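Local coordinates for acylphosphatase (Bacillus subtilis, PDB 3BR8), which hydrolyses acyl phosphates to a carboxylate and inorganic phosphate as a small single-chain enzyme of the acylphosphatase family, at residues Ile6-Arg11 with Val15-Phe20; Val34-Arg37 with Arg41-Ile44; Glu58-Gly63 with Thr70-Thr75. All blocks are in the same frame, centred on the assembly; numbering follows the deposited sequence.

Contact 1 of 3, residues Ile6-Arg11 with Val15-Phe20; sequences IIVDGR and VGFRYF. With PO4 (phosphate ion), chain B.
Val8 and Phe17 carry the apolar part of this contact, between the end of the first strand and the start of the first helix. One methyl does the touching: Val8 CG1 meets the far end of the phenyl ring, 4.0 Å from Phe17 CZ, and the two side chains run at a slant. The valine side chain leaves the strand toward the helix, and chi1 (-170°) places CG1, trans to the backbone N, beside the ring in place of CG2. A second touch lies nearer the loop, where Val15 CG2 approaches the backbone oxygen Arg11 O at 4.0 Å.

The loop and first helical turn, Val15 to Arg18, wrap their backbone N atoms round a phosphate ion, probably from the crystallisation liquor, as in the phosphate-binding loop of acylphosphatases. Two amides share one oxygen: Val15 N lies 3.1 Å and Phe17 N 2.9 Å from O1 of the phosphate. Gly16, the N-cap residue, gives its N to phosphate O2 at 2.8 Å. Phosphate O4 is gripped twice by the experimentally identified active-site residue Arg18, from the backbone N at 3.2 Å and from NE at 2.7 Å. The NE bond is nearly straight (163°) and enters at the edge of the guanidinium, in its plane; the bend at chi3 (-61°) curls the side chain round O4, turning NE toward it. The helix N-terminus and this arginine together would be expected to stabilise the negative charge. Arg18 NH2 also binds a glycerol, and Gly14 N completes the loop's grip on the phosphate.

Strand 2-9 lies in the sheet between strands 42-48 and 68-77, Val8 also packs on Val60 of helix 50-62, and Arg18 reaches across to Val34 of strand 31-36.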
ATOM      1  N   ILE A   6       1.306  -0.877   6.068  1.00  9.94           N
ATOM      2  CA  ILE A   6       1.105   0.554   5.867  1.00  9.82           C
ATOM      3  C   ILE A   6      -0.365   0.886   6.087  1.00  9.62           C
ATOM      4  O   ILE A   6      -1.234   0.226   5.518  1.00  9.22           O
ATOM      5  CB  ILE A   6       1.545   0.971   4.432  1.00 10.26           C
ATOM      6  CG1 ILE A   6       3.000   0.549   4.153  1.00 11.56           C
ATOM      7  CG2 ILE A   6       1.325   2.465   4.194  1.00 11.30           C
ATOM      8  CD1 ILE A   6       3.355   0.475   2.670  1.00 13.67           C
ATOM      9  N   ILE A   7      -0.638   1.886   6.925  1.00  9.99           N
ATOM     10  CA  ILE A   7      -2.001   2.396   7.080  1.00 10.13           C
ATOM     11  C   ILE A   7      -2.007   3.849   6.626  1.00  9.68           C
ATOM     12  O   ILE A   7      -1.199   4.668   7.099  1.00 10.64           O
ATOM     13  CB  ILE A   7      -2.518   2.284   8.532  1.00 11.62           C
ATOM     14  CG1 ILE A   7      -2.545   0.816   8.985  1.00 12.28           C
ATOM     15  CG2 ILE A   7      -3.916   2.894   8.645  1.00 13.52           C
ATOM     16  CD1 ILE A   7      -2.890   0.586  10.457  1.00 14.62           C
ATOM     17  N   VAL A   8      -2.903   4.152   5.688  1.00  9.89           N
ATOM     18  CA  VAL A   8      -3.007   5.480   5.109  1.00 10.75           C
ATOM     19  C   VAL A   8      -4.299   6.137   5.580  1.00 11.03           C
ATOM     20  O   VAL A   8      -5.362   5.499   5.581  1.00 11.03           O
ATOM     21  CB  VAL A   8      -3.033   5.397   3.560  1.00 11.34           C
ATOM     22  CG1 VAL A   8      -2.892   6.772   2.938  1.00 12.94           C
ATOM     23  CG2 VAL A   8      -1.927   4.461   3.040  1.00 12.36           C
ATOM     24  N   ASP A   9      -4.212   7.405   5.972  1.00 11.80           N
ATOM     25  CA  ASP A   9      -5.397   8.158   6.335  1.00 13.52           C
ATOM     26  C   ASP A   9      -5.476   9.459   5.546  1.00 14.20           C
ATOM     27  O   ASP A   9      -4.481   9.908   4.966  1.00 14.38           O
ATOM     28  CB  ASP A   9      -5.424   8.433   7.845  1.00 15.83           C
ATOM     29  CG  ASP A   9      -6.813   8.789   8.357  1.00 18.78           C
ATOM     30  OD1 ASP A   9      -7.824   8.599   7.644  1.00 18.51           O
ATOM     31  OD2 ASP A   9      -6.889   9.270   9.501  1.00 23.43           O
ATOM     32  N   GLY A  10      -6.669  10.040   5.541  1.00 15.12           N
ATOM     33  CA  GLY A  10      -6.956  11.275   4.818  1.00 16.22           C
ATOM     34  C   GLY A  10      -8.243  11.144   4.026  1.00 16.51           C
ATOM     35  O   GLY A  10      -9.178  10.460   4.451  1.00 18.34           O
ATOM     36  N   ARG A  11      -8.285  11.802   2.871  1.00 15.70           N
ATOM     37  CA  ARG A  11      -9.331  11.581   1.885  1.00 15.42           C
ATOM     38  C   ARG A  11      -8.809  10.511   0.945  1.00 13.52           C
ATOM     39  O   ARG A  11      -8.212  10.811  -0.096  1.00 13.28           O
ATOM     40  CB  ARG A  11      -9.627  12.869   1.122  1.00 16.82           C
ATOM     41  CG  ARG A  11     -10.850  12.780   0.214  1.00 19.25           C
ATOM     42  CD  ARG A  11     -10.862  13.882  -0.850  1.00 22.10           C
ATOM     43  NE  ARG A  11     -10.726  15.215  -0.262  1.00 24.28           N
ATOM     44  CZ  ARG A  11      -9.740  16.075  -0.517  1.00 24.17           C
ATOM     45  NH1 ARG A  11      -8.774  15.782  -1.383  1.00 22.72           N
ATOM     46  NH2 ARG A  11      -9.735  17.256   0.093  1.00 26.96           N
ATOM     47  N   VAL A  15     -11.821   7.339  -4.241  1.00  9.28           N
ATOM     48  CA  VAL A  15     -10.953   8.171  -5.085  1.00  8.99           C
ATOM     49  C   VAL A  15     -10.012   7.340  -5.964  1.00  8.88           C
ATOM     50  O   VAL A  15      -8.994   7.850  -6.433  1.00  9.62           O
ATOM     51  CB  VAL A  15     -10.105   9.183  -4.248  1.00  9.42           C
ATOM     52  CG1 VAL A  15     -10.982  10.308  -3.687  1.00 10.31           C
ATOM     53  CG2 VAL A  15      -9.354   8.469  -3.119  1.00  9.78           C
ATOM     54  N   GLY A  16     -10.356   6.074  -6.196  1.00  8.96           N
ATOM     55  CA  GLY A  16      -9.500   5.192  -6.982  1.00  8.52           C
ATOM     56  C   GLY A  16      -8.152   4.908  -6.328  1.00  7.94           C
ATOM     57  O   GLY A  16      -7.155   4.620  -7.010  1.00  7.67           O
ATOM     58  N   PHE A  17      -8.115   4.948  -4.999  1.00  7.81           N
ATOM     59  CA  PHE A  17      -6.852   4.749  -4.273  1.00  7.76           C
ATOM     60  C   PHE A  17      -6.381   3.298  -4.321  1.00  7.35           C
ATOM     61  O   PHE A  17      -5.177   3.037  -4.466  1.00  6.58           O
ATOM     62  CB  PHE A  17      -6.985   5.204  -2.808  1.00  8.25           C
ATOM     63  CG  PHE A  17      -5.680   5.656  -2.187  1.00  8.27           C
ATOM     64  CD1 PHE A  17      -4.888   4.786  -1.444  1.00  9.83           C
ATOM     65  CD2 PHE A  17      -5.273   6.981  -2.317  1.00 11.62           C
ATOM     66  CE1 PHE A  17      -3.681   5.244  -0.872  1.00 11.08           C
ATOM     67  CE2 PHE A  17      -4.096   7.420  -1.754  1.00 11.50           C
ATOM     68  CZ  PHE A  17      -3.301   6.554  -1.052  1.00 11.55           C
ATOM     69  N   ARG A  18      -7.304   2.345  -4.192  1.00  7.07           N
ATOM     70  CA  ARG A  18      -6.900   0.949  -4.234  1.00  7.04           C
ATOM     71  C   ARG A  18      -6.277   0.592  -5.580  1.00  6.79           C
ATOM     72  O   ARG A  18      -5.236  -0.047  -5.628  1.00  6.68           O
ATOM     73  CB  ARG A  18      -8.060   0.019  -3.866  1.00  7.57           C
ATOM     74  CG  ARG A  18      -8.515   0.173  -2.406  1.00  7.61           C
ATOM     75  CD  ARG A  18      -9.815  -0.565  -2.141  1.00  8.29           C
ATOM     76  NE  ARG A  18     -10.888  -0.029  -2.978  1.00  9.71           N
ATOM     77  CZ  ARG A  18     -12.123  -0.522  -3.034  1.00 11.48           C
ATOM     78  NH1 ARG A  18     -12.477  -1.564  -2.287  1.00 13.08           N
ATOM     79  NH2 ARG A  18     -13.017   0.041  -3.840  1.00 13.82           N
ATOM     80  N   TYR A  19      -6.906   1.030  -6.670  1.00  7.18           N
ATOM     81  CA  TYR A  19      -6.349   0.854  -8.011  1.00  7.28           C
ATOM     82  C   TYR A  19      -4.950   1.474  -8.123  1.00  7.05           C
ATOM     83  O   TYR A  19      -4.024   0.851  -8.659  1.00  7.00           O
ATOM     84  CB  TYR A  19      -7.281   1.474  -9.057  1.00  7.76           C
ATOM     85  CG  TYR A  19      -6.613   1.727 -10.390  1.00  7.71           C
ATOM     86  CD1 TYR A  19      -6.476   0.709 -11.341  1.00  8.01           C
ATOM     87  CD2 TYR A  19      -6.091   2.987 -10.694  1.00  7.61           C
ATOM     88  CE1 TYR A  19      -5.845   0.957 -12.565  1.00  7.17           C
ATOM     89  CE2 TYR A  19      -5.448   3.234 -11.895  1.00  8.67           C
ATOM     90  CZ  TYR A  19      -5.323   2.220 -12.818  1.00  7.64           C
ATOM     91  OH  TYR A  19      -4.690   2.479 -14.001  1.00  8.51           O
ATOM     92  N   PHE A  20      -4.792   2.708  -7.647  1.00  6.77           N
ATOM     93  CA  PHE A  20      -3.504   3.384  -7.706  1.00  6.95           C
ATOM     94  C   PHE A  20      -2.422   2.607  -6.966  1.00  7.02           C
ATOM     95  O   PHE A  20      -1.325   2.404  -7.493  1.00  6.94           O
ATOM     96  CB  PHE A  20      -3.627   4.802  -7.145  1.00  7.81           C
ATOM     97  CG  PHE A  20      -2.305   5.454  -6.893  1.00  8.78           C
ATOM     98  CD1 PHE A  20      -1.502   5.851  -7.958  1.00 10.18           C
ATOM     99  CD2 PHE A  20      -1.843   5.639  -5.601  1.00 10.45           C
ATOM    100  CE1 PHE A  20      -0.266   6.437  -7.745  1.00 12.39           C
ATOM    101  CE2 PHE A  20      -0.603   6.224  -5.381  1.00 11.90           C
ATOM    102  CZ  PHE A  20       0.186   6.621  -6.456  1.00 11.71           C
TER
HETATM  103  P   PO4 B  92     -11.384   3.595  -3.775  1.00  9.35           P
HETATM  104  O1  PO4 B  92     -10.455   4.711  -3.297  1.00  9.35           O
HETATM  105  O2  PO4 B  92     -12.050   4.157  -5.012  1.00 11.31           O
HETATM  106  O3  PO4 B  92     -12.388   3.330  -2.664  1.00 10.80           O
HETATM  107  O4  PO4 B  92     -10.522   2.396  -4.143  1.00  9.40           O

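Contact 2 of 3, residues Val34-Arg37 with Arg41-Ile44; sequences VKNR and RVEI. With PO4 (phosphate ion), chain B.
Val34-Arg37 and Arg41-Ile44 run antiparallel, their short strand axes 4.8 Å apart, with Lys35 and Glu43 as the hydrogen-bonded pair and Arg37 N bonded to Arg41 O at 2.9 Å. They form a beta hairpin in the sheet of the acylphosphatase fold. On the face toward helix 17-27, Val34 CG2 presses on Val42 CG1 at 3.5 Å, tight for two methyls, and also touches Ile44. On the other face, Lys35 and Glu43 lie side by side. Arg37, its chain bent at chi2 (-59°) and chi3 (-51°), folds across the strand pair and brings NH1 to 2.9 Å from Glu43 OE1 in a salt bridge; guanidinium and carboxylate planes are only 11° apart, but NH1 meets the oxygen from above the carboxylate plane. Glu43 OE2 bonds to Trp33 NE1 and accepts a hydrogen bond from a water, which in turn accepts one from Lys35 NZ. A leucine in place of Arg37 would probably leave Glu43 OE1 without its cationic mate, the carboxylate then held through OE2 alone. Asn36, an experimentally identified active-site residue, lies alongside Val42, pointing the same way, with OD1 3.6 Å from Val42 CG2, while ND2 donates to phosphate O3 at 3.0 Å.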
ATOM      1  N   VAL A  34      -4.167  -4.484  -0.821  1.00  7.12           N
ATOM      2  CA  VAL A  34      -4.705  -3.210  -0.387  1.00  7.08           C
ATOM      3  C   VAL A  34      -6.198  -3.420  -0.092  1.00  7.59           C
ATOM      4  O   VAL A  34      -6.888  -4.177  -0.790  1.00  8.66           O
ATOM      5  CB  VAL A  34      -4.458  -2.090  -1.442  1.00  7.03           C
ATOM      6  CG1 VAL A  34      -5.133  -2.413  -2.781  1.00  7.80           C
ATOM      7  CG2 VAL A  34      -4.906  -0.736  -0.917  1.00  6.74           C
ATOM      8  N   LYS A  35      -6.691  -2.753   0.949  1.00  7.70           N
ATOM      9  CA  LYS A  35      -8.055  -2.976   1.425  1.00  9.21           C
ATOM     10  C   LYS A  35      -8.588  -1.721   2.105  1.00  9.56           C
ATOM     11  O   LYS A  35      -7.889  -1.113   2.911  1.00  9.81           O
ATOM     12  CB  LYS A  35      -8.069  -4.143   2.420  1.00  9.95           C
ATOM     13  CG  LYS A  35      -9.407  -4.436   3.090  1.00 11.32           C
ATOM     14  CD  LYS A  35      -9.272  -5.651   3.986  1.00 12.69           C
ATOM     15  CE  LYS A  35     -10.467  -5.828   4.901  1.00 14.99           C
ATOM     16  NZ  LYS A  35     -10.304  -7.042   5.776  1.00 16.90           N
ATOM     17  N   ASN A  36      -9.826  -1.354   1.791  1.00 11.22           N
ATOM     18  CA  ASN A  36     -10.492  -0.279   2.505  1.00 12.82           C
ATOM     19  C   ASN A  36     -10.977  -0.748   3.876  1.00 15.11           C
ATOM     20  O   ASN A  36     -11.580  -1.818   3.995  1.00 16.17           O
ATOM     21  CB  ASN A  36     -11.691   0.233   1.706  1.00 12.84           C
ATOM     22  CG  ASN A  36     -11.298   1.178   0.587  1.00 11.82           C
ATOM     23  OD1 ASN A  36     -10.149   1.606   0.471  1.00 11.62           O
ATOM     24  ND2 ASN A  36     -12.274   1.522  -0.240  1.00 11.37           N
ATOM     25  N   ARG A  37     -10.701   0.054   4.903  1.00 11.16           N
ATOM     26  CA  ARG A  37     -11.244  -0.182   6.246  1.00 14.37           C
ATOM     27  C   ARG A  37     -12.558   0.581   6.396  1.00 17.06           C
ATOM     28  O   ARG A  37     -12.757   1.620   5.764  1.00 16.97           O
ATOM     29  CB  ARG A  37     -10.256   0.268   7.332  1.00 14.77           C
ATOM     30  CG  ARG A  37      -8.847  -0.330   7.260  1.00 14.81           C
ATOM     31  CD  ARG A  37      -8.803  -1.856   7.350  1.00 14.61           C
ATOM     32  NE  ARG A  37      -9.563  -2.377   8.489  1.00 14.54           N
ATOM     33  CZ  ARG A  37      -9.687  -3.669   8.791  1.00 14.97           C
ATOM     34  NH1 ARG A  37      -9.082  -4.597   8.061  1.00 12.99           N
ATOM     35  NH2 ARG A  37     -10.424  -4.037   9.830  1.00 15.81           N
ATOM     36  N   ARG A  41      -9.800   4.527   6.586  1.00 13.88           N
ATOM     37  CA  ARG A  41      -8.387   4.308   6.305  1.00 12.56           C
ATOM     38  C   ARG A  41      -8.182   3.202   5.282  1.00 10.26           C
ATOM     39  O   ARG A  41      -9.100   2.432   4.984  1.00 11.00           O
ATOM     40  CB  ARG A  41      -7.639   3.988   7.590  1.00 13.79           C
ATOM     41  CG  ARG A  41      -7.660   5.129   8.596  1.00 17.42           C
ATOM     42  CD  ARG A  41      -6.889   4.766   9.842  1.00 20.05           C
ATOM     43  NE  ARG A  41      -7.529   3.656  10.540  1.00 18.56           N
ATOM     44  CZ  ARG A  41      -7.036   3.052  11.618  1.00 21.60           C
ATOM     45  NH1 ARG A  41      -5.867   3.428  12.124  1.00 23.26           N
ATOM     46  NH2 ARG A  41      -7.710   2.058  12.180  1.00 21.77           N
ATOM     47  N   VAL A  42      -6.964   3.142   4.752  1.00 11.66           N
ATOM     48  CA  VAL A  42      -6.608   2.131   3.760  1.00 10.06           C
ATOM     49  C   VAL A  42      -5.428   1.334   4.309  1.00  8.90           C
ATOM     50  O   VAL A  42      -4.426   1.914   4.748  1.00  9.14           O
ATOM     51  CB  VAL A  42      -6.248   2.782   2.400  1.00 10.06           C
ATOM     52  CG1 VAL A  42      -5.774   1.734   1.405  1.00 10.79           C
ATOM     53  CG2 VAL A  42      -7.453   3.536   1.840  1.00 10.64           C
ATOM     54  N   GLU A  43      -5.568   0.011   4.318  1.00  8.70           N
ATOM     55  CA  GLU A  43      -4.493  -0.861   4.756  1.00  8.48           C
ATOM     56  C   GLU A  43      -3.763  -1.433   3.542  1.00  7.62           C
ATOM     57  O   GLU A  43      -4.383  -1.783   2.538  1.00  7.29           O
ATOM     58  CB  GLU A  43      -5.014  -1.967   5.696  1.00 10.75           C
ATOM     59  CG  GLU A  43      -5.525  -3.219   5.020  1.00 12.44           C
ATOM     60  CD  GLU A  43      -5.872  -4.320   5.995  1.00 12.40           C
ATOM     61  OE1 GLU A  43      -6.426  -4.009   7.067  1.00 10.91           O
ATOM     62  OE2 GLU A  43      -5.616  -5.497   5.675  1.00 13.45           O
ATOM     63  N   ILE A  44      -2.439  -1.494   3.638  1.00  7.64           N
ATOM     64  CA  ILE A  44      -1.598  -2.007   2.570  1.00  7.64           C
ATOM     65  C   ILE A  44      -0.566  -2.936   3.193  1.00  8.14           C
ATOM     66  O   ILE A  44       0.175  -2.519   4.091  1.00  8.54           O
ATOM     67  CB  ILE A  44      -0.832  -0.874   1.840  1.00  8.04           C
ATOM     68  CG1 ILE A  44      -1.766   0.212   1.281  1.00  8.46           C
ATOM     69  CG2 ILE A  44       0.036  -1.470   0.727  1.00  8.37           C
ATOM     70  CD1 ILE A  44      -1.033   1.468   0.784  1.00  8.62           C
TER
HETATM   71  P   PO4 B  92     -11.384   3.595  -3.775  1.00  9.35           P
HETATM   72  O1  PO4 B  92     -10.455   4.711  -3.297  1.00  9.35           O
HETATM   73  O2  PO4 B  92     -12.050   4.157  -5.012  1.00 11.31           O
HETATM   74  O3  PO4 B  92     -12.388   3.330  -2.664  1.00 10.80           O
HETATM   75  O4  PO4 B  92     -10.522   2.396  -4.143  1.00  9.40           O
HETATM   76  O   HOH W   1      -7.404  -7.329   6.636  1.00 17.18           O

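Contact 3 of 3, residues Glu58-Gly63 with Thr70-Thr75; sequences EAVKNG and TDISVT
With Ile72 CG1 trans to its own carbonyl carbon (chi1 -72°) and the chain extended beyond it, CD1 is carried off strand 68-77 toward helix 50-62, while Val60 holds CG1 trans to its backbone N (chi1 168°) and turns that methyl toward the strand. The contact belongs to the alpha/beta sandwich of the ferredoxin-like acylphosphatase fold, in which the helices pack on one face of the sheet; here the last turn of the second helix rests on strand 68-77, one of the two outermost. Everything that touches does so through the single methyl Ile72 CD1, which fits between two neighbouring helix residues. It lies 3.7 Å from Val60 CG1 on the buried side, and only 3.4 Å from Lys61 CG on the more exposed one, a tight approach. Both helix side chains meet the isoleucine at a slant.

At its start the strand carries a classic beta bulge, Thr70 and Asp71 both facing Asp9 of strand 2-9; beyond the bulge Ile72 points to the helix and also packs on Ile6. The packing joins helix to sheet edge, and the Val60 side chain lies about 10 Å from that of active-site Arg18. Lys61 gives only the root of its chain. The rest runs extended along the helix surface to a salt bridge one turn back, where NZ sits 2.7 Å from Glu58 OE2 on the syn side of the carboxylate, 15° out of its plane.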
ATOM      1  N   GLU A  58       6.916   6.271  -0.825  1.00  8.87           N
ATOM      2  CA  GLU A  58       6.890   7.645  -1.335  1.00  9.90           C
ATOM      3  C   GLU A  58       5.824   7.861  -2.405  1.00 10.54           C
ATOM      4  O   GLU A  58       5.140   8.884  -2.425  1.00 10.69           O
ATOM      5  CB  GLU A  58       8.264   8.061  -1.849  1.00 11.14           C
ATOM      6  CG  GLU A  58       9.281   8.184  -0.740  1.00 11.93           C
ATOM      7  CD  GLU A  58       8.769   9.038   0.416  1.00 13.73           C
ATOM      8  OE1 GLU A  58       8.521  10.247   0.198  1.00 15.11           O
ATOM      9  OE2 GLU A  58       8.620   8.492   1.532  1.00 13.23           O
ATOM     10  N   ALA A  59       5.666   6.876  -3.284  1.00 10.13           N
ATOM     11  CA  ALA A  59       4.632   6.953  -4.321  1.00 11.42           C
ATOM     12  C   ALA A  59       3.234   6.969  -3.715  1.00 11.69           C
ATOM     13  O   ALA A  59       2.370   7.741  -4.132  1.00 12.42           O
ATOM     14  CB  ALA A  59       4.771   5.802  -5.319  1.00 11.63           C
ATOM     15  N   VAL A  60       3.019   6.131  -2.707  1.00 10.21           N
ATOM     16  CA  VAL A  60       1.716   6.062  -2.043  1.00  9.87           C
ATOM     17  C   VAL A  60       1.312   7.436  -1.493  1.00  9.85           C
ATOM     18  O   VAL A  60       0.148   7.845  -1.605  1.00  9.75           O
ATOM     19  CB  VAL A  60       1.696   4.960  -0.937  1.00 10.81           C
ATOM     20  CG1 VAL A  60       0.455   5.074  -0.028  1.00 12.04           C
ATOM     21  CG2 VAL A  60       1.758   3.564  -1.573  1.00 12.21           C
ATOM     22  N   LYS A  61       2.275   8.157  -0.922  1.00 10.94           N
ATOM     23  CA  LYS A  61       2.016   9.491  -0.374  1.00 12.54           C
ATOM     24  C   LYS A  61       1.441  10.451  -1.418  1.00 12.86           C
ATOM     25  O   LYS A  61       0.655  11.331  -1.073  1.00 13.80           O
ATOM     26  CB  LYS A  61       3.288  10.093   0.226  1.00 14.23           C
ATOM     27  CG  LYS A  61       3.738   9.445   1.514  1.00 14.54           C
ATOM     28  CD  LYS A  61       5.089  10.005   1.953  1.00 15.83           C
ATOM     29  CE  LYS A  61       5.671   9.216   3.115  1.00 18.00           C
ATOM     30  NZ  LYS A  61       7.060   9.644   3.464  1.00 19.17           N
ATOM     31  N   ASN A  62       1.850  10.299  -2.678  1.00 13.26           N
ATOM     32  CA  ASN A  62       1.334  11.144  -3.764  1.00 14.53           C
ATOM     33  C   ASN A  62      -0.132  10.865  -4.106  1.00 13.37           C
ATOM     34  O   ASN A  62      -0.863  11.754  -4.571  1.00 14.24           O
ATOM     35  CB  ASN A  62       2.215  11.021  -5.009  1.00 16.22           C
ATOM     36  CG  ASN A  62       3.613  11.557  -4.785  1.00 19.87           C
ATOM     37  OD1 ASN A  62       3.807  12.558  -4.092  1.00 23.20           O
ATOM     38  ND2 ASN A  62       4.598  10.891  -5.372  1.00 22.14           N
ATOM     39  N   GLY A  63      -0.558   9.627  -3.894  1.00 11.78           N
ATOM     40  CA  GLY A  63      -1.970   9.278  -4.001  1.00 11.30           C
ATOM     41  C   GLY A  63      -2.531   9.207  -5.403  1.00 11.36           C
ATOM     42  O   GLY A  63      -1.811   9.358  -6.395  1.00 12.33           O
ATOM     43  N   THR A  70      -3.088  12.321   4.512  1.00 21.07           N
ATOM     44  CA  THR A  70      -2.762  13.164   5.668  1.00 25.18           C
ATOM     45  C   THR A  70      -1.839  12.445   6.649  1.00 26.65           C
ATOM     46  O   THR A  70      -1.131  13.084   7.424  1.00 30.41           O
ATOM     47  CB  THR A  70      -4.023  13.658   6.408  1.00 26.89           C
ATOM     48  OG1 THR A  70      -4.751  12.537   6.923  1.00 27.00           O
ATOM     49  CG2 THR A  70      -4.915  14.490   5.483  1.00 27.24           C
ATOM     50  N   ASP A  71      -1.859  11.115   6.618  1.00 23.96           N
ATOM     51  CA  ASP A  71      -0.956  10.323   7.445  1.00 25.64           C
ATOM     52  C   ASP A  71      -0.620   8.986   6.803  1.00 22.97           C
ATOM     53  O   ASP A  71      -1.461   8.378   6.138  1.00 20.19           O
ATOM     54  CB  ASP A  71      -1.546  10.080   8.835  1.00 27.35           C
ATOM     55  CG  ASP A  71      -0.551   9.428   9.775  1.00 30.68           C
ATOM     56  OD1 ASP A  71      -0.778   8.269  10.182  1.00 31.62           O
ATOM     57  OD2 ASP A  71       0.473  10.064  10.085  1.00 34.92           O
ATOM     58  N   ILE A  72       0.623   8.546   6.997  1.00 26.30           N
ATOM     59  CA  ILE A  72       1.040   7.187   6.661  1.00 24.02           C
ATOM     60  C   ILE A  72       1.823   6.613   7.838  1.00 21.87           C
ATOM     61  O   ILE A  72       2.828   7.188   8.273  1.00 24.33           O
ATOM     62  CB  ILE A  72       1.890   7.118   5.364  1.00 26.47           C
ATOM     63  CG1 ILE A  72       1.011   7.365   4.136  1.00 30.45           C
ATOM     64  CG2 ILE A  72       2.582   5.759   5.241  1.00 25.74           C
ATOM     65  CD1 ILE A  72       1.687   7.107   2.807  1.00 35.18           C
ATOM     66  N   SER A  73       1.332   5.501   8.371  1.00 19.27           N
ATOM     67  CA  SER A  73       2.062   4.766   9.395  1.00 18.16           C
ATOM     68  C   SER A  73       2.604   3.512   8.746  1.00 16.04           C
ATOM     69  O   SER A  73       1.926   2.896   7.931  1.00 15.23           O
ATOM     70  CB  SER A  73       1.154   4.418  10.577  1.00 21.34           C
ATOM     71  OG  SER A  73       0.218   3.416  10.236  1.00 22.48           O
ATOM     72  N   VAL A  74       3.832   3.152   9.087  1.00 15.60           N
ATOM     73  CA  VAL A  74       4.476   1.969   8.530  1.00 13.73           C
ATOM     74  C   VAL A  74       5.094   1.189   9.684  1.00 14.40           C
ATOM     75  O   VAL A  74       5.781   1.772  10.521  1.00 16.33           O
ATOM     76  CB  VAL A  74       5.609   2.350   7.535  1.00 15.15           C
ATOM     77  CG1 VAL A  74       6.198   1.097   6.861  1.00 15.54           C
ATOM     78  CG2 VAL A  74       5.128   3.345   6.485  1.00 16.65           C
ATOM     79  N   THR A  75       4.823  -0.113   9.753  1.00 13.97           N
ATOM     80  CA  THR A  75       5.576  -1.029  10.618  1.00 15.51           C
ATOM     81  C   THR A  75       6.167  -2.143   9.753  1.00 13.88           C
ATOM     82  O   THR A  75       5.621  -2.489   8.701  1.00 13.97           O
ATOM     83  CB  THR A  75       4.720  -1.651  11.749  1.00 19.09           C
ATOM     84  OG1 THR A  75       3.670  -2.437  11.180  1.00 18.89           O
ATOM     85  CG2 THR A  75       4.128  -0.576  12.664  1.00 22.96           C
TER

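Overall arrangement
The three contacts share one sheet: strand 2-9 of contact 1 lies between strand 42-48 of contact 2 and strand 68-77 of contact 3. Val8 N joins Val42 O at 2.9 Å on one side, and Asp9 O meets Thr70 N at 2.8 Å on the other. Contacts 1 and 2, their centres about 7 Å apart, build the active site: one supplies the loop and Arg18, the other Asn36, and Arg18 CD packs 3.4 Å from Asn36 OD1 beside the phosphate they both bind. Contact 3 stands back from the site, Val60's side chain about 10 Å from Arg18's and 11 Å from Asn36's, meeting contact 2 where Ile44 CD1 touches Val60 CG1 at 4.0 Å.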